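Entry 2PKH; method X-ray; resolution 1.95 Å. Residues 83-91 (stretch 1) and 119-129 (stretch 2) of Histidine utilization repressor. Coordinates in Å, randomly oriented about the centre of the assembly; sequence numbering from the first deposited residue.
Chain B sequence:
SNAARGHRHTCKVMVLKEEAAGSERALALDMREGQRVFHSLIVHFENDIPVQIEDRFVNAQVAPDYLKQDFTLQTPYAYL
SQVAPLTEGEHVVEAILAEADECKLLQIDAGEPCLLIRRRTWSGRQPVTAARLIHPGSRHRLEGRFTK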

ATOM      1  N   VAL B  83      14.222  14.332  12.719  1.00 33.04           N
ATOM      2  CA  VAL B  83      14.470  15.756  12.655  1.00 32.50           C
ATOM      3  C   VAL B  83      13.183  16.493  12.342  1.00 31.55           C
ATOM      4  O   VAL B  83      12.965  17.592  12.812  1.00 31.52           O
ATOM      5  CB  VAL B  83      15.516  16.047  11.548  1.00 32.16           C
ATOM      6  CG1 VAL B  83      15.371  17.480  11.041  1.00 35.61           C
ATOM      7  CG2 VAL B  83      16.885  15.817  12.081  1.00 33.25           C
ATOM      8  N   ALA B  84      12.313  15.875  11.536  1.00 30.60           N
ATOM      9  CA  ALA B  84      11.097  16.550  11.095  1.00 29.34           C
ATOM     10  C   ALA B  84      10.032  15.512  10.811  1.00 28.60           C
ATOM     11  O   ALA B  84      10.351  14.390  10.431  1.00 28.04           O
ATOM     12  CB  ALA B  84      11.385  17.335   9.858  1.00 29.04           C
ATOM     13  N   PRO B  85       8.755  15.863  11.014  1.00 28.46           N
ATOM     14  CA  PRO B  85       7.708  14.875  10.662  1.00 27.84           C
ATOM     15  C   PRO B  85       7.525  14.701   9.161  1.00 26.50           C
ATOM     16  O   PRO B  85       7.235  15.654   8.462  1.00 26.80           O
ATOM     17  CB  PRO B  85       6.425  15.449  11.289  1.00 27.51           C
ATOM     18  CG  PRO B  85       6.714  16.858  11.556  1.00 28.77           C
ATOM     19  CD  PRO B  85       8.193  17.106  11.576  1.00 28.36           C
ATOM     20  N   LEU B  86       7.727  13.489   8.667  1.00 26.34           N
ATOM     21  CA  LEU B  86       7.716  13.247   7.220  1.00 23.94           C
ATOM     22  C   LEU B  86       6.315  12.828   6.888  1.00 22.52           C
ATOM     23  O   LEU B  86       5.842  11.856   7.421  1.00 24.67           O
ATOM     24  CB  LEU B  86       8.762  12.178   6.857  1.00 24.29           C
ATOM     25  CG  LEU B  86      10.223  12.631   7.228  1.00 23.70           C
ATOM     26  CD1 LEU B  86      11.122  11.554   6.832  1.00 29.15           C
ATOM     27  CD2 LEU B  86      10.655  14.023   6.609  1.00 24.39           C
ATOM     28  N   THR B  87       5.619  13.566   6.063  1.00 21.31           N
ATOM     29  CA  THR B  87       4.136  13.396   5.943  1.00 22.54           C
ATOM     30  C   THR B  87       3.663  12.825   4.617  1.00 23.27           C
ATOM     31  O   THR B  87       2.517  12.384   4.478  1.00 23.14           O
ATOM     32  CB  THR B  87       3.469  14.769   6.074  1.00 24.50           C
ATOM     33  OG1 THR B  87       4.084  15.674   5.151  1.00 24.97           O
ATOM     34  CG2 THR B  87       3.715  15.323   7.453  1.00 22.51           C
ATOM     35  N   GLU B  88       4.547  12.821   3.618  1.00 22.72           N
ATOM     36  CA  GLU B  88       4.129  12.516   2.242  1.00 22.52           C
ATOM     37  C   GLU B  88       5.354  12.112   1.427  1.00 22.73           C
ATOM     38  O   GLU B  88       6.424  12.675   1.624  1.00 20.97           O
ATOM     39  CB  GLU B  88       3.415  13.746   1.641  1.00 21.61           C
ATOM     40  CG  GLU B  88       2.795  13.511   0.280  1.00 26.41           C
ATOM     41  CD  GLU B  88       1.786  14.544  -0.115  1.00 35.63           C
ATOM     42  OE1 GLU B  88       1.624  15.558   0.619  1.00 38.31           O
ATOM     43  OE2 GLU B  88       1.105  14.322  -1.143  1.00 34.90           O
ATOM     44  N   GLY B  89       5.194  11.149   0.503  1.00 22.95           N
ATOM     45  CA  GLY B  89       6.349  10.610  -0.268  1.00 23.05           C
ATOM     46  C   GLY B  89       5.865  10.491  -1.695  1.00 24.79           C
ATOM     47  O   GLY B  89       4.626  10.335  -1.924  1.00 21.35           O
ATOM     48  N   GLU B  90       6.804  10.654  -2.646  1.00 23.61           N
ATOM     49  CA  GLU B  90       6.489  10.549  -4.071  1.00 24.18           C
ATOM     50  C   GLU B  90       7.517   9.558  -4.611  1.00 25.17           C
ATOM     51  O   GLU B  90       8.642   9.600  -4.156  1.00 24.26           O
ATOM     52  CB  GLU B  90       6.807  11.856  -4.734  1.00 25.22           C
ATOM     53  CG  GLU B  90       6.455  11.922  -6.152  1.00 28.65           C
ATOM     54  CD  GLU B  90       7.169  13.080  -6.826  1.00 34.95           C
ATOM     55  OE1 GLU B  90       8.449  13.013  -7.025  1.00 34.12           O
ATOM     56  OE2 GLU B  90       6.418  14.028  -7.138  1.00 34.11           O
ATOM     57  N   HIS B  91       7.149   8.753  -5.611  1.00 23.76           N
ATOM     58  CA  HIS B  91       8.068   7.720  -6.143  1.00 25.55           C
ATOM     59  C   HIS B  91       7.908   7.567  -7.640  1.00 24.82           C
ATOM     60  O   HIS B  91       6.838   7.863  -8.206  1.00 23.33           O
ATOM     61  CB  HIS B  91       7.883   6.376  -5.380  1.00 27.40           C
ATOM     62  CG  HIS B  91       6.562   5.709  -5.647  1.00 34.44           C
ATOM     63  ND1 HIS B  91       5.426   5.970  -4.907  1.00 41.42           N
ATOM     64  CD2 HIS B  91       6.202   4.782  -6.572  1.00 37.56           C
ATOM     65  CE1 HIS B  91       4.421   5.234  -5.360  1.00 43.72           C
ATOM     66  NE2 HIS B  91       4.861   4.510  -6.379  1.00 45.62           N
ATOM     67  N   ARG B 119      12.718   9.229  -5.393  1.00 23.80           N
ATOM     68  CA  ARG B 119      11.772   9.559  -4.335  1.00 23.72           C
ATOM     69  C   ARG B 119      11.977  11.015  -3.873  1.00 23.40           C
ATOM     70  O   ARG B 119      13.133  11.496  -3.814  1.00 21.69           O
ATOM     71  CB  ARG B 119      12.117   8.692  -3.160  1.00 23.87           C
ATOM     72  CG  ARG B 119      11.692   7.263  -3.289  1.00 27.71           C
ATOM     73  CD  ARG B 119      11.528   6.784  -1.869  1.00 38.38           C
ATOM     74  NE  ARG B 119      12.018   5.439  -1.721  1.00 46.40           N
ATOM     75  CZ  ARG B 119      11.300   4.332  -1.938  1.00 53.96           C
ATOM     76  NH1 ARG B 119      11.878   3.138  -1.733  1.00 56.25           N
ATOM     77  NH2 ARG B 119      10.027   4.401  -2.362  1.00 53.77           N
ATOM     78  N   ARG B 120      10.898  11.653  -3.455  1.00 20.71           N
ATOM     79  CA  ARG B 120      10.948  12.932  -2.720  1.00 21.79           C
ATOM     80  C   ARG B 120      10.091  12.757  -1.501  1.00 21.31           C
ATOM     81  O   ARG B 120       9.068  12.055  -1.571  1.00 23.58           O
ATOM     82  CB  ARG B 120      10.301  14.010  -3.573  1.00 22.56           C
ATOM     83  CG  ARG B 120      11.255  14.905  -4.211  1.00 30.45           C
ATOM     84  CD  ARG B 120      10.812  15.456  -5.599  1.00 30.28           C
ATOM     85  NE  ARG B 120       9.380  15.511  -6.006  1.00 30.66           N
ATOM     86  CZ  ARG B 120       8.698  16.646  -6.190  1.00 32.60           C
ATOM     87  NH1 ARG B 120       9.261  17.840  -5.940  1.00 26.16           N
ATOM     88  NH2 ARG B 120       7.439  16.606  -6.605  1.00 33.43           N
ATOM     89  N   THR B 121      10.432  13.422  -0.406  1.00 18.94           N
ATOM     90  CA  THR B 121       9.651  13.277   0.833  1.00 19.54           C
ATOM     91  C   THR B 121       9.418  14.699   1.347  1.00 19.86           C
ATOM     92  O   THR B 121      10.392  15.520   1.412  1.00 17.71           O
ATOM     93  CB  THR B 121      10.429  12.461   1.870  1.00 19.58           C
ATOM     94  OG1 THR B 121      10.664  11.148   1.291  1.00 25.05           O
ATOM     95  CG2 THR B 121       9.729  12.353   3.266  1.00 17.88           C
ATOM     96  N   TRP B 122       8.191  14.940   1.782  1.00 19.07           N
ATOM     97  CA  TRP B 122       7.779  16.251   2.285  1.00 21.56           C
ATOM     98  C   TRP B 122       7.569  16.186   3.782  1.00 22.30           C
ATOM     99  O   TRP B 122       7.235  15.128   4.326  1.00 18.41           O
ATOM    100  CB  TRP B 122       6.441  16.690   1.693  1.00 22.30           C
ATOM    101  CG  TRP B 122       6.539  17.129   0.303  1.00 23.98           C
ATOM    102  CD1 TRP B 122       6.637  18.431  -0.151  1.00 25.31           C
ATOM    103  CD2 TRP B 122       6.505  16.297  -0.857  1.00 25.39           C
ATOM    104  NE1 TRP B 122       6.686  18.436  -1.525  1.00 25.54           N
ATOM    105  CE2 TRP B 122       6.644  17.137  -1.979  1.00 26.29           C
ATOM    106  CE3 TRP B 122       6.438  14.919  -1.051  1.00 25.48           C
ATOM    107  CZ2 TRP B 122       6.674  16.646  -3.276  1.00 29.31           C
ATOM    108  CZ3 TRP B 122       6.477  14.417  -2.369  1.00 25.52           C
ATOM    109  CH2 TRP B 122       6.592  15.274  -3.460  1.00 28.63           C
ATOM    110  N   SER B 123       7.768  17.337   4.438  1.00 24.41           N
ATOM    111  CA  SER B 123       7.303  17.536   5.808  1.00 25.67           C
ATOM    112  C   SER B 123       6.304  18.641   5.705  1.00 27.59           C
ATOM    113  O   SER B 123       6.717  19.804   5.627  1.00 27.85           O
ATOM    114  CB  SER B 123       8.439  17.974   6.762  1.00 27.13           C
ATOM    115  OG  SER B 123       7.922  18.206   8.087  1.00 25.23           O
ATOM    116  N   GLY B 124       4.996  18.299   5.712  1.00 27.12           N
ATOM    117  CA  GLY B 124       3.938  19.275   5.401  1.00 27.58           C
ATOM    118  C   GLY B 124       3.987  19.636   3.922  1.00 28.55           C
ATOM    119  O   GLY B 124       3.930  18.754   3.037  1.00 28.85           O
ATOM    120  N   ARG B 125       4.129  20.926   3.611  1.00 28.41           N
ATOM    121  CA  ARG B 125       4.304  21.297   2.204  1.00 28.28           C
ATOM    122  C   ARG B 125       5.806  21.598   1.877  1.00 26.09           C
ATOM    123  O   ARG B 125       6.104  22.046   0.765  1.00 25.83           O
ATOM    124  CB  ARG B 125       3.419  22.517   1.838  1.00 29.37           C
ATOM    125  CG  ARG B 125       1.909  22.290   1.504  1.00 30.83           C
ATOM    126  CD  ARG B 125       1.264  23.454   0.587  1.00 33.42           C
ATOM    127  NE  ARG B 125       0.852  24.649   1.362  1.00 40.34           N
ATOM    128  CZ  ARG B 125       1.681  25.628   1.761  1.00 43.23           C
ATOM    129  NH1 ARG B 125       2.990  25.626   1.420  1.00 40.53           N
ATOM    130  NH2 ARG B 125       1.208  26.618   2.526  1.00 44.94           N
ATOM    131  N   GLN B 126       6.723  21.412   2.828  1.00 23.28           N
ATOM    132  CA  GLN B 126       8.144  21.660   2.534  1.00 23.85           C
ATOM    133  C   GLN B 126       8.830  20.354   2.104  1.00 24.75           C
ATOM    134  O   GLN B 126       8.768  19.378   2.837  1.00 23.67           O
ATOM    135  CB  GLN B 126       8.852  22.171   3.773  1.00 24.15           C
ATOM    136  CG  GLN B 126      10.365  22.633   3.552  1.00 22.48           C
ATOM    137  CD  GLN B 126      10.899  23.351   4.752  1.00 25.98           C
ATOM    138  OE1 GLN B 126      10.535  23.012   5.872  1.00 30.03           O
ATOM    139  NE2 GLN B 126      11.802  24.294   4.557  1.00 23.85           N
ATOM    140  N   PRO B 127       9.512  20.341   0.930  1.00 26.07           N
ATOM    141  CA  PRO B 127      10.310  19.160   0.548  1.00 25.59           C
ATOM    142  C   PRO B 127      11.486  19.087   1.475  1.00 25.91           C
ATOM    143  O   PRO B 127      12.097  20.140   1.791  1.00 26.75           O
ATOM    144  CB  PRO B 127      10.812  19.505  -0.856  1.00 24.75           C
ATOM    145  CG  PRO B 127       9.842  20.516  -1.361  1.00 26.11           C
ATOM    146  CD  PRO B 127       9.588  21.373  -0.124  1.00 26.40           C
ATOM    147  N   VAL B 128      11.749  17.904   1.994  1.00 23.64           N
ATOM    148  CA  VAL B 128      12.826  17.742   2.924  1.00 23.47           C
ATOM    149  C   VAL B 128      14.020  17.138   2.197  1.00 23.89           C
ATOM    150  O   VAL B 128      15.193  17.521   2.442  1.00 20.91           O
ATOM    151  CB  VAL B 128      12.414  16.777   4.077  1.00 25.29           C
ATOM    152  CG1 VAL B 128      13.647  16.323   4.905  1.00 26.85           C
ATOM    153  CG2 VAL B 128      11.332  17.400   5.030  1.00 23.62           C
ATOM    154  N   THR B 129      13.721  16.149   1.349  1.00 21.41           N
ATOM    155  CA  THR B 129      14.778  15.350   0.775  1.00 20.76           C
ATOM    156  C   THR B 129      14.331  14.706  -0.566  1.00 21.22           C
ATOM    157  O   THR B 129      13.138  14.515  -0.794  1.00 19.89           O
ATOM    158  CB  THR B 129      15.253  14.268   1.812  1.00 22.37           C
ATOM    159  OG1 THR B 129      16.341  13.535   1.254  1.00 23.03           O
ATOM    160  CG2 THR B 129      14.065  13.284   2.182  1.00 20.24           C
TER
HETATM  161  O   HOH W   1       2.713  16.414   3.233  1.00 26.99           O

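The two stretches meet as neighbouring antiparallel β-strands, joined by a backbone ladder that a salt bridge flanks at one end and side-chain hydrogen bonds extend at the other. The axes of strands 88-91 and 119-123 run at 166° and approach to 4.7 Å, and the contact buries 661 Å², both sides summed.

The pairing follows from the register. E90 and R120 form a hydrogen-bonded pair, E90 N to R120 O at 2.9 Å and R120 N to E90 O at 3.1 Å. W122 N donates to E88 O at 2.9 Å with a nearly linear 173° angle, and T87 N reaches W122 O at 2.8 Å, carrying the ladder just beyond the strand. Between these pairs G89 faces T121, their CA atoms 4.4 Å apart; the G89 CA lies 3.3 Å from R120 O, a CA-H...O contact.

E88, E90, R120 and W122 share one face. There the carboxylate of E90 meets the R120 guanidinium edge-on in a two-pronged salt bridge: R120 NE to E90 OE1 is 2.9 Å and R120 NH2 to E90 OE2 is 2.8 Å. The indole of W122 lies against the neighbouring strand, its CZ3 3.5 Å from E90 CB, so that the methylene of E90 packs at the ring edge while its charged end serves R120.

Near the turn, hydroxyls satisfy backbone groups. S123 OG donates to P85 O at 2.7 Å, and G124 N donates to T87 OG1 at 2.8 Å. T87 OG1 in turn donates to a water, 2.5 Å from its oxygen, which donates to G124 O and E88 OE1. Glycine suits position 124, where phi is +70° in a type II' turn. L86 supplies apolar packing, with CB 3.7 Å from T121 CG2 and CD2 3.8 Å from V128 CG2.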